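Long-range contacts in alpha-1,3-glucanase (Paenibacillus glycanilyticus, PDB 6K0P), which hydrolyses alpha-1,3-glucan as a family 87 glycoside hydrolase and holds nigerose and a calcium ion in its catalytic domain: residues F19-A24 against V167-T172; P71-V76 against T172-P177; F66-P71 against A149-K154. The protein carries 1 engineered substitution. All coordinates share one frame; numbering follows the deposited sequence.

Contact 1 of 3, residues F19-A24 against V167-T172; sequences FTIMEA and VDLLET. With CA (calcium ion), chain J.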
loop_
_atom_site.group_PDB
_atom_site.type_symbol
_atom_site.label_atom_id
_atom_site.label_comp_id
_atom_site.label_asym_id
_atom_site.label_seq_id
_atom_site.Cartn_x
_atom_site.Cartn_y
_atom_site.Cartn_z
ATOM N N PHE A 19 -13.688 3.402 8.187
ATOM C CA PHE A 19 -12.998 3.063 9.415
ATOM C C PHE A 19 -12.078 4.199 9.830
ATOM O O PHE A 19 -11.597 4.976 8.996
ATOM C CB PHE A 19 -12.218 1.750 9.280
ATOM C CG PHE A 19 -11.337 1.673 8.068
ATOM C CD1 PHE A 19 -10.030 2.140 8.110
ATOM C CD2 PHE A 19 -11.800 1.096 6.900
ATOM C CE1 PHE A 19 -9.211 2.047 6.989
ATOM C CE2 PHE A 19 -10.987 1.000 5.779
ATOM C CZ PHE A 19 -9.693 1.478 5.825
ATOM N N THR A 20 -11.875 4.304 11.138
ATOM C CA THR A 20 -10.958 5.252 11.753
ATOM C C THR A 20 -9.734 4.479 12.222
ATOM O O THR A 20 -9.861 3.382 12.774
ATOM C CB THR A 20 -11.635 5.899 12.965
ATOM O OG1 THR A 20 -12.802 6.606 12.527
ATOM C CG2 THR A 20 -10.696 6.877 13.675
ATOM N N ILE A 21 -8.550 5.038 11.987
ATOM C CA ILE A 21 -7.295 4.432 12.419
ATOM C C ILE A 21 -6.798 5.158 13.658
ATOM O O ILE A 21 -6.650 6.388 13.654
ATOM C CB ILE A 21 -6.243 4.485 11.304
ATOM C CG1 ILE A 21 -6.704 3.648 10.113
ATOM C CG2 ILE A 21 -4.884 4.023 11.840
ATOM C CD1 ILE A 21 -5.885 3.865 8.890
ATOM N N MET A 22 -6.526 4.403 14.719
ATOM C CA MET A 22 -6.029 4.990 15.958
ATOM C C MET A 22 -4.746 4.296 16.381
ATOM O O MET A 22 -4.712 3.067 16.502
ATOM C CB MET A 22 -7.091 4.898 17.053
ATOM C CG MET A 22 -8.379 5.609 16.637
ATOM S SD MET A 22 -9.440 5.972 18.033
ATOM C CE MET A 22 -9.823 4.326 18.560
ATOM N N GLU A 23 -3.690 5.077 16.595
ATOM C CA GLU A 23 -2.409 4.508 16.997
ATOM C C GLU A 23 -2.442 4.140 18.473
ATOM O O GLU A 23 -2.908 4.917 19.315
ATOM C CB GLU A 23 -1.277 5.509 16.751
ATOM C CG GLU A 23 -1.083 5.895 15.288
ATOM C CD GLU A 23 -0.507 4.774 14.438
ATOM O OE1 GLU A 23 -0.115 3.719 14.988
ATOM O OE2 GLU A 23 -0.451 4.960 13.202
ATOM N N ALA A 24 -1.925 2.948 18.793
ATOM C CA ALA A 24 -1.933 2.496 20.180
ATOM C C ALA A 24 -1.138 3.438 21.070
ATOM O O ALA A 24 -1.543 3.721 22.209
ATOM C CB ALA A 24 -1.343 1.088 20.266
ATOM N N VAL A 167 0.978 -4.081 20.205
ATOM C CA VAL A 167 -0.259 -3.503 19.685
ATOM C C VAL A 167 0.107 -2.222 18.950
ATOM O O VAL A 167 0.583 -1.260 19.561
ATOM C CB VAL A 167 -1.268 -3.234 20.803
ATOM C CG1 VAL A 167 -2.525 -2.592 20.234
ATOM C CG2 VAL A 167 -1.601 -4.511 21.554
ATOM N N ASP A 168 -0.106 -2.211 17.632
ATOM C CA ASP A 168 0.355 -1.117 16.782
ATOM C C ASP A 168 -0.729 -0.062 16.580
ATOM O O ASP A 168 -0.508 1.129 16.839
ATOM C CB ASP A 168 0.827 -1.700 15.442
ATOM C CG ASP A 168 1.345 -0.651 14.490
ATOM O OD1 ASP A 168 1.509 0.509 14.911
ATOM O OD2 ASP A 168 1.608 -0.982 13.315
ATOM N N LEU A 169 -1.891 -0.480 16.089
ATOM C CA LEU A 169 -3.001 0.422 15.828
ATOM C C LEU A 169 -4.287 -0.380 15.899
ATOM O O LEU A 169 -4.281 -1.614 15.864
ATOM C CB LEU A 169 -2.872 1.123 14.458
ATOM C CG LEU A 169 -2.885 0.263 13.175
ATOM C CD1 LEU A 169 -4.291 -0.214 12.776
ATOM C CD2 LEU A 169 -2.279 1.022 12.005
ATOM N N LEU A 170 -5.396 0.347 15.962
ATOM C CA LEU A 170 -6.735 -0.221 15.937
ATOM C C LEU A 170 -7.542 0.503 14.872
ATOM O O LEU A 170 -7.602 1.737 14.876
ATOM C CB LEU A 170 -7.392 -0.022 17.307
ATOM C CG LEU A 170 -8.780 -0.621 17.545
ATOM C CD1 LEU A 170 -8.669 -2.137 17.610
ATOM C CD2 LEU A 170 -9.383 -0.047 18.829
ATOM N N GLU A 171 -8.145 -0.254 13.948
ATOM C CA GLU A 171 -9.198 0.276 13.088
ATOM C C GLU A 171 -10.507 0.116 13.830
ATOM O O GLU A 171 -10.744 -0.922 14.456
ATOM C CB GLU A 171 -9.353 -0.531 11.795
ATOM C CG GLU A 171 -8.190 -0.516 10.860
ATOM C CD GLU A 171 -8.466 -1.345 9.613
ATOM O OE1 GLU A 171 -9.645 -1.502 9.231
ATOM O OE2 GLU A 171 -7.511 -1.845 9.004
ATOM N N THR A 172 -11.363 1.131 13.756
ATOM C CA THR A 172 -12.727 1.028 14.272
ATOM C C THR A 172 -13.712 1.375 13.164
ATOM O O THR A 172 -13.447 2.254 12.345
ATOM C CB THR A 172 -12.945 1.915 15.512
ATOM O OG1 THR A 172 -13.061 3.292 15.126
ATOM C CG2 THR A 172 -11.777 1.764 16.479
HETATM CA CA CA J . 1.530 2.491 16.027
#

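Contact 2 of 3, residues P71-V76 against T172-P177; sequences PANAFV and TENVAP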
loop_
_atom_site.group_PDB
_atom_site.type_symbol
_atom_site.label_atom_id
_atom_site.label_comp_id
_atom_site.label_asym_id
_atom_site.label_seq_id
_atom_site.Cartn_x
_atom_site.Cartn_y
_atom_site.Cartn_z
ATOM N N PRO A 71 -18.717 5.986 16.248
ATOM C CA PRO A 71 -19.330 4.731 16.711
ATOM C C PRO A 71 -18.696 3.535 16.015
ATOM O O PRO A 71 -18.227 3.638 14.884
ATOM C CB PRO A 71 -20.803 4.881 16.308
ATOM C CG PRO A 71 -21.011 6.380 16.198
ATOM C CD PRO A 71 -19.713 6.922 15.686
ATOM N N ALA A 72 -18.682 2.391 16.701
ATOM C CA ALA A 72 -18.055 1.210 16.112
ATOM C C ALA A 72 -18.668 -0.075 16.648
ATOM O O ALA A 72 -18.921 -0.199 17.846
ATOM C CB ALA A 72 -16.544 1.194 16.392
ATOM N N ASN A 73 -18.873 -1.041 15.743
ATOM C CA ASN A 73 -19.163 -2.424 16.106
ATOM C C ASN A 73 -18.102 -3.396 15.604
ATOM O O ASN A 73 -18.241 -4.608 15.818
ATOM C CB ASN A 73 -20.545 -2.878 15.591
ATOM C CG ASN A 73 -20.717 -2.693 14.081
ATOM O OD1 ASN A 73 -19.774 -2.406 13.371
ATOM N ND2 ASN A 73 -21.948 -2.853 13.594
ATOM N N ALA A 74 -17.060 -2.913 14.932
ATOM C CA ALA A 74 -16.089 -3.798 14.307
ATOM C C ALA A 74 -14.704 -3.191 14.422
ATOM O O ALA A 74 -14.548 -1.966 14.463
ATOM C CB ALA A 74 -16.434 -4.034 12.834
ATOM N N PHE A 75 -13.699 -4.065 14.458
ATOM C CA PHE A 75 -12.354 -3.664 14.858
ATOM C C PHE A 75 -11.317 -4.466 14.094
ATOM O O PHE A 75 -11.499 -5.667 13.861
ATOM C CB PHE A 75 -12.153 -3.881 16.365
ATOM C CG PHE A 75 -13.150 -3.135 17.201
ATOM C CD1 PHE A 75 -12.921 -1.813 17.549
ATOM C CD2 PHE A 75 -14.347 -3.728 17.570
ATOM C CE1 PHE A 75 -13.854 -1.107 18.277
ATOM C CE2 PHE A 75 -15.288 -3.016 18.287
ATOM C CZ PHE A 75 -15.036 -1.710 18.652
ATOM N N VAL A 76 -10.212 -3.812 13.745
ATOM C CA VAL A 76 -9.035 -4.500 13.219
ATOM C C VAL A 76 -7.838 -4.109 14.077
ATOM O O VAL A 76 -7.534 -2.917 14.226
ATOM C CB VAL A 76 -8.780 -4.206 11.732
ATOM C CG1 VAL A 76 -7.543 -4.975 11.257
ATOM C CG2 VAL A 76 -10.005 -4.594 10.886
ATOM N N THR A 172 -11.363 1.131 13.756
ATOM C CA THR A 172 -12.727 1.028 14.272
ATOM C C THR A 172 -13.712 1.375 13.164
ATOM O O THR A 172 -13.447 2.254 12.345
ATOM C CB THR A 172 -12.945 1.915 15.512
ATOM O OG1 THR A 172 -13.061 3.292 15.126
ATOM C CG2 THR A 172 -11.777 1.764 16.479
ATOM N N GLU A 173 -14.836 0.658 13.115
ATOM C CA GLU A 173 -15.794 0.850 12.036
ATOM C C GLU A 173 -17.191 0.529 12.542
ATOM O O GLU A 173 -17.380 -0.401 13.334
ATOM C CB GLU A 173 -15.442 -0.049 10.836
ATOM C CG GLU A 173 -16.213 0.280 9.564
ATOM C CD GLU A 173 -15.743 -0.516 8.357
ATOM O OE1 GLU A 173 -14.649 -1.120 8.417
ATOM O OE2 GLU A 173 -16.479 -0.538 7.352
ATOM N N ASN A 174 -18.172 1.304 12.076
ATOM C CA ASN A 174 -19.584 1.005 12.301
ATOM C C ASN A 174 -20.113 0.360 11.022
ATOM O O ASN A 174 -20.436 1.049 10.048
ATOM C CB ASN A 174 -20.350 2.275 12.650
ATOM C CG ASN A 174 -21.789 1.995 13.004
ATOM O OD1 ASN A 174 -22.184 0.839 13.150
ATOM N ND2 ASN A 174 -22.584 3.055 13.159
ATOM N N VAL A 175 -20.191 -0.959 11.024
ATOM C CA VAL A 175 -20.558 -1.724 9.838
ATOM C C VAL A 175 -22.072 -1.888 9.801
ATOM O O VAL A 175 -22.687 -2.350 10.773
ATOM C CB VAL A 175 -19.857 -3.090 9.852
ATOM C CG1 VAL A 175 -20.139 -3.846 8.558
ATOM C CG2 VAL A 175 -18.350 -2.887 10.024
ATOM N N ALA A 176 -22.675 -1.507 8.668
ATOM C CA ALA A 176 -24.103 -1.685 8.475
ATOM C C ALA A 176 -24.444 -3.175 8.446
ATOM O O ALA A 176 -23.575 -4.019 8.210
ATOM C CB ALA A 176 -24.503 -1.064 7.138
ATOM N N PRO A 177 -25.705 -3.524 8.681
ATOM C CA PRO A 177 -26.142 -4.921 8.511
ATOM C C PRO A 177 -25.887 -5.396 7.091
ATOM O O PRO A 177 -25.769 -4.573 6.167
ATOM C CB PRO A 177 -27.653 -4.857 8.808
ATOM C CG PRO A 177 -27.831 -3.628 9.628
ATOM C CD PRO A 177 -26.784 -2.648 9.175
HETATM O O HOH W 1 -15.510 3.874 14.048
#

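Contact 3 of 3, residues F66-P71 against A149-K154; sequences FTLTSP and AGTKIK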
loop_
_atom_site.group_PDB
_atom_site.type_symbol
_atom_site.label_atom_id
_atom_site.label_comp_id
_atom_site.label_asym_id
_atom_site.label_seq_id
_atom_site.Cartn_x
_atom_site.Cartn_y
_atom_site.Cartn_z
ATOM N N PHE A 66 -7.929 2.604 24.205
ATOM C CA PHE A 66 -8.332 3.519 23.148
ATOM C C PHE A 66 -9.654 4.179 23.523
ATOM O O PHE A 66 -10.415 3.673 24.350
ATOM C CB PHE A 66 -8.558 2.764 21.832
ATOM C CG PHE A 66 -7.333 2.097 21.272
ATOM C CD1 PHE A 66 -6.952 0.843 21.705
ATOM C CD2 PHE A 66 -6.587 2.713 20.276
ATOM C CE1 PHE A 66 -5.830 0.215 21.182
ATOM C CE2 PHE A 66 -5.471 2.092 19.748
ATOM C CZ PHE A 66 -5.096 0.843 20.197
ATOM N N THR A 67 -9.934 5.312 22.880
ATOM C CA THR A 67 -11.222 5.982 23.018
ATOM C C THR A 67 -11.814 6.186 21.632
ATOM O O THR A 67 -11.183 6.801 20.766
ATOM C CB THR A 67 -11.077 7.326 23.735
ATOM O OG1 THR A 67 -10.496 7.111 25.027
ATOM C CG2 THR A 67 -12.445 7.982 23.915
ATOM N N LEU A 68 -13.013 5.663 21.411
ATOM C CA LEU A 68 -13.622 5.814 20.098
ATOM C C LEU A 68 -13.887 7.284 19.791
ATOM O O LEU A 68 -14.346 8.046 20.648
ATOM C CB LEU A 68 -14.941 5.046 20.039
ATOM C CG LEU A 68 -14.880 3.522 20.135
ATOM C CD1 LEU A 68 -16.274 2.948 19.905
ATOM C CD2 LEU A 68 -13.907 2.959 19.121
ATOM N N THR A 69 -13.595 7.680 18.554
ATOM C CA THR A 69 -13.966 8.999 18.058
ATOM C C THR A 69 -15.137 8.950 17.087
ATOM O O THR A 69 -15.615 10.009 16.655
ATOM C CB THR A 69 -12.772 9.702 17.420
ATOM O OG1 THR A 69 -12.220 8.874 16.392
ATOM C CG2 THR A 69 -11.709 9.968 18.472
ATOM N N SER A 70 -15.606 7.754 16.745
ATOM C CA SER A 70 -16.818 7.517 15.969
ATOM C C SER A 70 -17.419 6.212 16.465
ATOM O O SER A 70 -16.711 5.387 17.053
ATOM C CB SER A 70 -16.504 7.399 14.468
ATOM O OG SER A 70 -15.999 8.618 13.954
ATOM N N PRO A 71 -18.717 5.986 16.248
ATOM C CA PRO A 71 -19.330 4.731 16.711
ATOM C C PRO A 71 -18.696 3.535 16.015
ATOM O O PRO A 71 -18.227 3.638 14.884
ATOM C CB PRO A 71 -20.803 4.881 16.308
ATOM C CG PRO A 71 -21.011 6.380 16.198
ATOM C CD PRO A 71 -19.713 6.922 15.686
ATOM N N ALA A 149 -19.165 6.858 20.072
ATOM C CA ALA A 149 -17.954 7.641 20.258
ATOM C C ALA A 149 -17.824 7.988 21.734
ATOM O O ALA A 149 -18.824 8.208 22.425
ATOM C CB ALA A 149 -18.028 8.917 19.421
ATOM N N GLY A 150 -16.584 7.981 22.229
ATOM C CA GLY A 150 -16.316 8.155 23.641
ATOM C C GLY A 150 -16.192 6.871 24.435
ATOM O O GLY A 150 -15.725 6.909 25.582
ATOM N N THR A 151 -16.603 5.733 23.876
ATOM C CA THR A 151 -16.412 4.460 24.563
ATOM C C THR A 151 -14.922 4.184 24.725
ATOM O O THR A 151 -14.135 4.419 23.802
ATOM C CB THR A 151 -17.027 3.331 23.723
ATOM O OG1 THR A 151 -18.427 3.570 23.528
ATOM C CG2 THR A 151 -16.852 1.980 24.398
ATOM N N LYS A 152 -14.542 3.677 25.902
ATOM C CA LYS A 152 -13.180 3.199 26.134
ATOM C C LYS A 152 -13.081 1.768 25.619
ATOM O O LYS A 152 -13.731 0.864 26.153
ATOM C CB LYS A 152 -12.842 3.225 27.622
ATOM C CG LYS A 152 -12.780 4.613 28.241
ATOM C CD LYS A 152 -11.877 5.542 27.467
ATOM C CE LYS A 152 -11.466 6.742 28.326
ATOM N NZ LYS A 152 -11.264 7.969 27.510
ATOM N N ILE A 153 -12.268 1.559 24.589
ATOM C CA ILE A 153 -12.023 0.235 24.032
ATOM C C ILE A 153 -10.620 -0.160 24.458
ATOM O O ILE A 153 -9.630 0.426 23.998
ATOM C CB ILE A 153 -12.174 0.216 22.507
ATOM C CG1 ILE A 153 -13.620 0.538 22.097
ATOM C CG2 ILE A 153 -11.733 -1.138 21.944
ATOM C CD1 ILE A 153 -14.643 -0.502 22.540
ATOM N N LYS A 154 -10.535 -1.125 25.364
ATOM C CA LYS A 154 -9.266 -1.529 25.951
ATOM C C LYS A 154 -8.839 -2.853 25.329
ATOM O O LYS A 154 -9.643 -3.784 25.226
ATOM C CB LYS A 154 -9.425 -1.644 27.468
ATOM C CG LYS A 154 -8.186 -2.081 28.209
ATOM C CD LYS A 154 -8.365 -1.932 29.727
ATOM C CE LYS A 154 -9.520 -2.777 30.244
ATOM N NZ LYS A 154 -9.313 -3.030 31.708
#

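Contact 1 of 3, residues F19-A24 against V167-T172
F19 and E171 meet where two antiparallel strands lie side by side, the ring of one under the carboxylate of the other, and E171 is worth following outward from the backbone. Its CB sits 4.1 Å from T20 O, and its CG passes I21 CG1. With CD anti to CA (chi2 -180°) the chain stays extended, which brings CD to 4.1 Å from F19 CD1. OE1 then lies over one face of the F19 ring, toward the rim, 3.8 Å from F19 CG, with ring and carboxylate planes 27° apart. The other oxygen, OE2, turns to K326 and R350 in salt bridges. An alanine at F19 would probably leave E171 OE1 without the ring it lies on, and Y348 without its edge-to-face partner. On the opposite face of the sheet M22 bends at its last torsion (chi3 -64°) and sets CE 3.8 Å from T172 CG2, the two side chains crossing at about a right angle. Paired backbone bonds of T20 with T172 and of M22 with L170 fix the register. At the far end D168 O is used twice: it accepts A24 N at 3.0 Å, from above the carbonyl plane, and binds the calcium ion at 2.6 Å. E23 OE1 and D168 OD1 are bound to the same calcium, while D168 OD2 forms a salt bridge with R78. E25, S50 and S53 complete the site, a calcium site joining two neighbouring strands of what is probably a beta-sandwich, consistent with the galactose-binding-like clan of this domain.

Contact 2 of 3, residues P71-V76 against T172-P177
A classic beta bulge, in which N73 and A74 both face E173, marks the place where strand 72-80 turns a corner at N73. E173 O receives two donors, N73 N at 2.9 Å and A74 N at 3.0 Å, the second nearly along the C=O axis. A74 O in turn accepts E173 N. From within the bulge the N73 side chain takes over the role of a strand neighbour. Its CG lies between backbone N and carbonyl carbon (chi1 55°), and its amide grips V175 at both ends: V175 N gives a nearly straight bond of 2.8 Å to N73 OD1, while N73 ND2 donates to a lone pair of V175 O at 3.0 Å. V175 CG2 packs at 3.6 Å on A74 CB. One water donates to P71 O at 2.9 Å and lies 2.7 Å from T172 OG1; farther along the strand, T172 CG2 sits 3.9 Å from F75 CD1, crossing that side chain obliquely. The carboxylate of E173 leaves the contact for R324 and W240. What the chemistry implies is that an asparagine amide, with one donor and one acceptor, imitates a peptide group and carries the pairing on past the end of the regular strand.

Contact 3 of 3, residues F66-P71 against A149-K154
K152 reaches across to T67 with the sole side-chain-to-side-chain hydrogen bond of the pair, NZ to OG1 at 2.7 Å. A bend at chi2 (-52°) turns CD toward the threonine, so that it passes 3.2 Å from T67 OG1 before the amine arrives. Equally short is the backbone bond from G150 N to L68 O, 2.7 Å, with the donor 36° above the carbonyl plane. G150 has a positive phi (94°), at which a side chain would press against the carbonyl of A149. Next comes L68 N to T151 O at 2.9 Å, and then the mutual bonds of F66 and I153, an antiparallel hydrogen-bonded pair next to the non-hydrogen-bonded pair of T67 and K152. Outward from these bonds the packing is largely apolar. L68 carries most of it: CG rests 3.8 Å from I153 CG1, where the two side chains cross, and CD1 lies 3.9 Å from T151 CB, leucine and threonine running side by side and pointing the same way. I153 O lies at the edge of the F66 ring, near the ring plane, 3.6 Å from F66 CD1. At the other end A149 CB touches the backbone of T69 and S70. T151 OG1 bonds to P148 O, and K152 N to D94 OD1. Strand 63-67 is one of the two outer strands of a four-stranded antiparallel sheet, with strand 152-156 between it and strand 86-93; F66, L68 and I153 face across to M22, L170 and T172 of the other sheet, and I153 also touches I91 and A93 of strand 86-93.

Overall arrangement
Contacts 1 and 2 share strand 165-173 and T172, with centres 12 Å apart; strands 20-23 and 72-80 pair with it along its two edges, and a probable hydrogen bond from E171 N to V76 O, 2.7 Å, links them. Contact 3 lies in the facing sheet, about 11 Å from each of the others by centres. The layers meet through L68 CD2 and T172 CG2 at 3.6 Å, and through F75 CZ and I153 CD1 at 4.1 Å, as befits a beta-sandwich. Contact 1 carries the calcium. A bound glucose lies about 9 Å from the A74 side chain, in a pocket including Q140, which V76 touches.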